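Local coordinates for protein beta-N-acetylhexosaminidase (Thermotoga neapolitana, PDB 5BZA) that probably hydrolyses terminal non-reducing N-acetyl-D-hexosamine residues in N-acetyl-beta-D-hexosaminides, as a member of glycosyl hydrolase family 3, at residues V258-E267 with S287-E298. Numbering follows the deposited sequence.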
loop_
_atom_site.group_PDB
_atom_site.type_symbol
_atom_site.label_atom_id
_atom_site.label_comp_id
_atom_site.label_asym_id
_atom_site.label_seq_id
_atom_site.Cartn_x
_atom_site.Cartn_y
_atom_site.Cartn_z
ATOM N N VAL B 258 5.061 -19.996 32.505
ATOM C CA VAL B 258 4.564 -18.644 32.300
ATOM C C VAL B 258 4.966 -17.786 33.499
ATOM O O VAL B 258 5.461 -16.654 33.359
ATOM C CB VAL B 258 2.993 -18.577 32.154
ATOM C CG1 VAL B 258 2.517 -17.132 32.248
ATOM C CG2 VAL B 258 2.504 -19.224 30.846
ATOM N N GLU B 259 4.762 -18.347 34.684
ATOM C CA GLU B 259 5.026 -17.621 35.914
ATOM C C GLU B 259 6.545 -17.279 35.964
ATOM O O GLU B 259 6.944 -16.163 36.343
ATOM C CB GLU B 259 4.595 -18.474 37.114
ATOM C CG GLU B 259 4.627 -17.772 38.464
ATOM C CD GLU B 259 4.791 -18.742 39.641
ATOM O OE1 GLU B 259 5.745 -19.579 39.608
ATOM O OE2 GLU B 259 3.926 -18.705 40.559
ATOM N N GLU B 260 7.380 -18.229 35.540
ATOM C CA GLU B 260 8.833 -18.024 35.514
ATOM C C GLU B 260 9.209 -16.939 34.472
ATOM O O GLU B 260 9.982 -16.008 34.760
ATOM C CB GLU B 260 9.560 -19.351 35.219
ATOM C CG GLU B 260 9.677 -20.355 36.401
ATOM C CD GLU B 260 10.157 -21.737 35.921
ATOM O OE1 GLU B 260 9.967 -22.004 34.715
ATOM O OE2 GLU B 260 10.722 -22.559 36.704
ATOM N N ALA B 261 8.662 -17.059 33.263
ATOM C CA ALA B 261 8.906 -16.068 32.203
ATOM C C ALA B 261 8.568 -14.652 32.663
ATOM O O ALA B 261 9.369 -13.716 32.513
ATOM C CB ALA B 261 8.114 -16.419 30.963
ATOM N N VAL B 262 7.386 -14.498 33.247
ATOM C CA VAL B 262 6.963 -13.196 33.746
ATOM C C VAL B 262 7.884 -12.662 34.846
ATOM O O VAL B 262 8.347 -11.489 34.763
ATOM C CB VAL B 262 5.511 -13.251 34.219
ATOM C CG1 VAL B 262 5.111 -11.958 34.907
ATOM C CG2 VAL B 262 4.611 -13.503 33.000
ATOM N N ARG B 263 8.137 -13.509 35.863
ATOM C CA ARG B 263 8.977 -13.136 37.011
ATOM C C ARG B 263 10.365 -12.749 36.547
ATOM O O ARG B 263 10.866 -11.681 36.874
ATOM C CB ARG B 263 9.140 -14.281 38.030
ATOM C CG ARG B 263 9.780 -13.799 39.365
ATOM C CD ARG B 263 10.269 -14.932 40.311
ATOM N NE ARG B 263 9.509 -16.167 40.146
ATOM C CZ ARG B 263 9.960 -17.243 39.495
ATOM N NH1 ARG B 263 11.203 -17.268 38.976
ATOM N NH2 ARG B 263 9.169 -18.308 39.383
ATOM N N PHE B 264 10.997 -13.648 35.803
ATOM C CA PHE B 264 12.370 -13.412 35.392
ATOM C C PHE B 264 12.434 -12.132 34.538
ATOM O O PHE B 264 13.265 -11.263 34.794
ATOM C CB PHE B 264 12.937 -14.601 34.615
ATOM C CG PHE B 264 13.410 -15.753 35.484
ATOM C CD1 PHE B 264 14.068 -15.513 36.676
ATOM C CD2 PHE B 264 13.185 -17.084 35.090
ATOM C CE1 PHE B 264 14.519 -16.578 37.467
ATOM C CE2 PHE B 264 13.606 -18.149 35.868
ATOM C CZ PHE B 264 14.296 -17.902 37.067
ATOM N N PHE B 265 11.555 -12.013 33.539
ATOM C CA PHE B 265 11.638 -10.860 32.651
ATOM C C PHE B 265 11.497 -9.544 33.420
ATOM O O PHE B 265 12.297 -8.622 33.241
ATOM C CB PHE B 265 10.578 -10.957 31.557
ATOM C CG PHE B 265 10.485 -9.734 30.689
ATOM C CD1 PHE B 265 11.401 -9.508 29.671
ATOM C CD2 PHE B 265 9.479 -8.794 30.906
ATOM C CE1 PHE B 265 11.292 -8.365 28.867
ATOM C CE2 PHE B 265 9.370 -7.656 30.095
ATOM C CZ PHE B 265 10.271 -7.445 29.079
ATOM N N ILE B 266 10.501 -9.442 34.285
ATOM C CA ILE B 266 10.295 -8.154 34.944
ATOM C C ILE B 266 11.377 -7.877 35.994
ATOM O O ILE B 266 11.923 -6.763 36.086
ATOM C CB ILE B 266 8.892 -8.081 35.562
ATOM C CG1 ILE B 266 7.848 -8.069 34.434
ATOM C CG2 ILE B 266 8.726 -6.793 36.365
ATOM C CD1 ILE B 266 7.958 -6.857 33.502
ATOM N N GLU B 267 11.717 -8.909 36.756
ATOM C CA GLU B 267 12.790 -8.790 37.733
ATOM C C GLU B 267 14.124 -8.488 37.034
ATOM O O GLU B 267 15.040 -7.941 37.666
ATOM C CB GLU B 267 12.861 -10.046 38.595
ATOM C CG GLU B 267 11.773 -10.053 39.665
ATOM C CD GLU B 267 11.940 -8.897 40.662
ATOM O OE1 GLU B 267 13.055 -8.736 41.208
ATOM O OE2 GLU B 267 10.975 -8.139 40.893
ATOM N N SER B 287 -1.021 -14.056 36.030
ATOM C CA SER B 287 0.253 -14.507 36.565
ATOM C C SER B 287 1.004 -13.289 37.092
ATOM O O SER B 287 1.509 -13.312 38.237
ATOM C CB SER B 287 1.059 -15.263 35.525
ATOM O OG SER B 287 2.232 -15.747 36.124
ATOM N N LEU B 288 1.011 -12.204 36.312
ATOM C CA LEU B 288 1.760 -11.037 36.734
ATOM C C LEU B 288 1.230 -10.613 38.084
ATOM O O LEU B 288 2.000 -10.436 39.048
ATOM C CB LEU B 288 1.640 -9.899 35.739
ATOM C CG LEU B 288 2.337 -8.611 36.188
ATOM C CD1 LEU B 288 3.816 -8.900 36.364
ATOM C CD2 LEU B 288 2.115 -7.505 35.131
ATOM N N LYS B 289 -0.092 -10.544 38.183
ATOM C CA LYS B 289 -0.706 -10.046 39.404
ATOM C C LYS B 289 -0.345 -10.919 40.593
ATOM O O LYS B 289 -0.016 -10.408 41.658
ATOM C CB LYS B 289 -2.207 -9.977 39.263
ATOM C CG LYS B 289 -2.683 -8.705 38.625
ATOM C CD LYS B 289 -4.172 -8.774 38.454
ATOM C CE LYS B 289 -4.842 -9.047 39.771
ATOM N NZ LYS B 289 -5.358 -7.780 40.352
ATOM N N LYS B 290 -0.352 -12.233 40.389
ATOM C CA LYS B 290 -0.033 -13.132 41.473
ATOM C C LYS B 290 1.363 -12.793 41.984
ATOM O O LYS B 290 1.552 -12.611 43.191
ATOM C CB LYS B 290 -0.086 -14.588 41.019
ATOM C CG LYS B 290 0.335 -15.574 42.109
ATOM C CD LYS B 290 0.451 -16.998 41.543
ATOM C CE LYS B 290 1.328 -17.913 42.406
ATOM N NZ LYS B 290 1.519 -19.260 41.756
ATOM N N LEU B 291 2.315 -12.667 41.052
ATOM C CA LEU B 291 3.721 -12.478 41.394
ATOM C C LEU B 291 3.919 -11.121 42.021
ATOM O O LEU B 291 4.893 -10.896 42.733
ATOM C CB LEU B 291 4.603 -12.642 40.154
ATOM C CG LEU B 291 4.490 -14.027 39.520
ATOM C CD1 LEU B 291 5.386 -14.231 38.302
ATOM C CD2 LEU B 291 4.849 -15.037 40.599
ATOM N N ILE B 292 2.966 -10.227 41.822
ATOM C CA ILE B 292 3.100 -8.918 42.433
ATOM C C ILE B 292 2.563 -9.012 43.862
ATOM O O ILE B 292 3.094 -8.359 44.766
ATOM C CB ILE B 292 2.357 -7.820 41.654
ATOM C CG1 ILE B 292 2.994 -7.588 40.274
ATOM C CG2 ILE B 292 2.385 -6.506 42.416
ATOM C CD1 ILE B 292 2.288 -6.483 39.433
ATOM N N GLU B 293 1.553 -9.855 44.088
ATOM C CA GLU B 293 0.906 -9.868 45.393
ATOM C C GLU B 293 1.653 -10.721 46.404
ATOM O O GLU B 293 1.642 -10.407 47.593
ATOM C CB GLU B 293 -0.537 -10.370 45.284
ATOM C CG GLU B 293 -1.472 -9.442 44.543
ATOM C CD GLU B 293 -2.841 -10.067 44.291
ATOM O OE1 GLU B 293 -3.008 -11.288 44.541
ATOM O OE2 GLU B 293 -3.750 -9.332 43.841
ATOM N N ASP B 294 2.323 -11.773 45.941
ATOM C CA ASP B 294 3.127 -12.604 46.833
ATOM C C ASP B 294 4.547 -12.078 46.905
ATOM O O ASP B 294 5.437 -12.751 47.440
ATOM C CB ASP B 294 3.133 -14.083 46.369
ATOM C CG ASP B 294 3.977 -14.326 45.091
ATOM O OD1 ASP B 294 4.795 -13.441 44.709
ATOM O OD2 ASP B 294 3.832 -15.419 44.459
ATOM N N GLY B 295 4.767 -10.879 46.371
ATOM C CA GLY B 295 6.055 -10.224 46.497
ATOM C C GLY B 295 7.197 -10.792 45.653
ATOM O O GLY B 295 8.346 -10.351 45.799
ATOM N N SER B 296 6.914 -11.773 44.790
ATOM C CA SER B 296 7.967 -12.354 43.944
ATOM C C SER B 296 8.460 -11.368 42.870
ATOM O O SER B 296 9.447 -11.643 42.182
ATOM C CB SER B 296 7.455 -13.610 43.241
ATOM O OG SER B 296 6.693 -14.408 44.117
ATOM N N ILE B 297 7.764 -10.231 42.746
ATOM C CA ILE B 297 8.123 -9.130 41.864
ATOM C C ILE B 297 8.087 -7.844 42.668
ATOM O O ILE B 297 7.067 -7.537 43.297
ATOM C CB ILE B 297 7.151 -9.018 40.612
ATOM C CG1 ILE B 297 7.420 -10.160 39.615
ATOM C CG2 ILE B 297 7.303 -7.665 39.874
ATOM C CD1 ILE B 297 6.591 -10.085 38.319
ATOM N N GLU B 298 9.206 -7.117 42.686
ATOM C CA GLU B 298 9.295 -5.829 43.374
ATOM C C GLU B 298 8.338 -4.797 42.751
ATOM O O GLU B 298 8.315 -4.629 41.523
ATOM C CB GLU B 298 10.725 -5.273 43.338
ATOM C CG GLU B 298 10.921 -4.112 44.310
ATOM C CD GLU B 298 12.195 -3.317 44.066
ATOM O OE1 GLU B 298 12.980 -3.682 43.161
ATOM O OE2 GLU B 298 12.397 -2.303 44.775
#
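Two outer helices of the TIM-barrel domain, 258-268 and 281-293, pack here on either side of strand 273-275 in sequence. L291 of the second helix meets E259 of the first: its CD2 lies 3.5 Å from E259 CG, and its CD1 also touches R263 CB. The axes of 258-267 and 287-293 cross at -62°. V262 points at the second helix, and its CG1 packs 3.6 Å from L288 CD1, the two side chains crossing at about a right angle. CG1 stands anti to the backbone N (chi1 173°), which turns it to that leucine. On the solvent side, K290, itself exposed, reaches out extended and sets NZ 2.7 Å from E259 OE2, nearly in line with the C-O bond. OE1 of the same carboxylate forms a long salt bridge to R263 NH2, so E259 lies between two positive groups. Replacing E259 with alanine removes the carboxylate, and would probably leave K290 and R263 without this shared negative partner and L291 CD2 without the CG packed against it. Past the helix end, the chain turns back and I297 fits beside I266, CG2 to CG2 at 3.9 Å. E298 N then donates to E267 OE2 (2.7 Å), on the syn side and 27° out of the carboxylate plane. E267 OE1 is paired with K301. E298 is the N-cap residue of helix 299-314, so this bond ties the start of that helix to helix 258-268. Helices 258-268 and 281-293, with strand 273-275 between them in sequence, form the alpha-beta-alpha succession around the eighth strand of a TIM barrel.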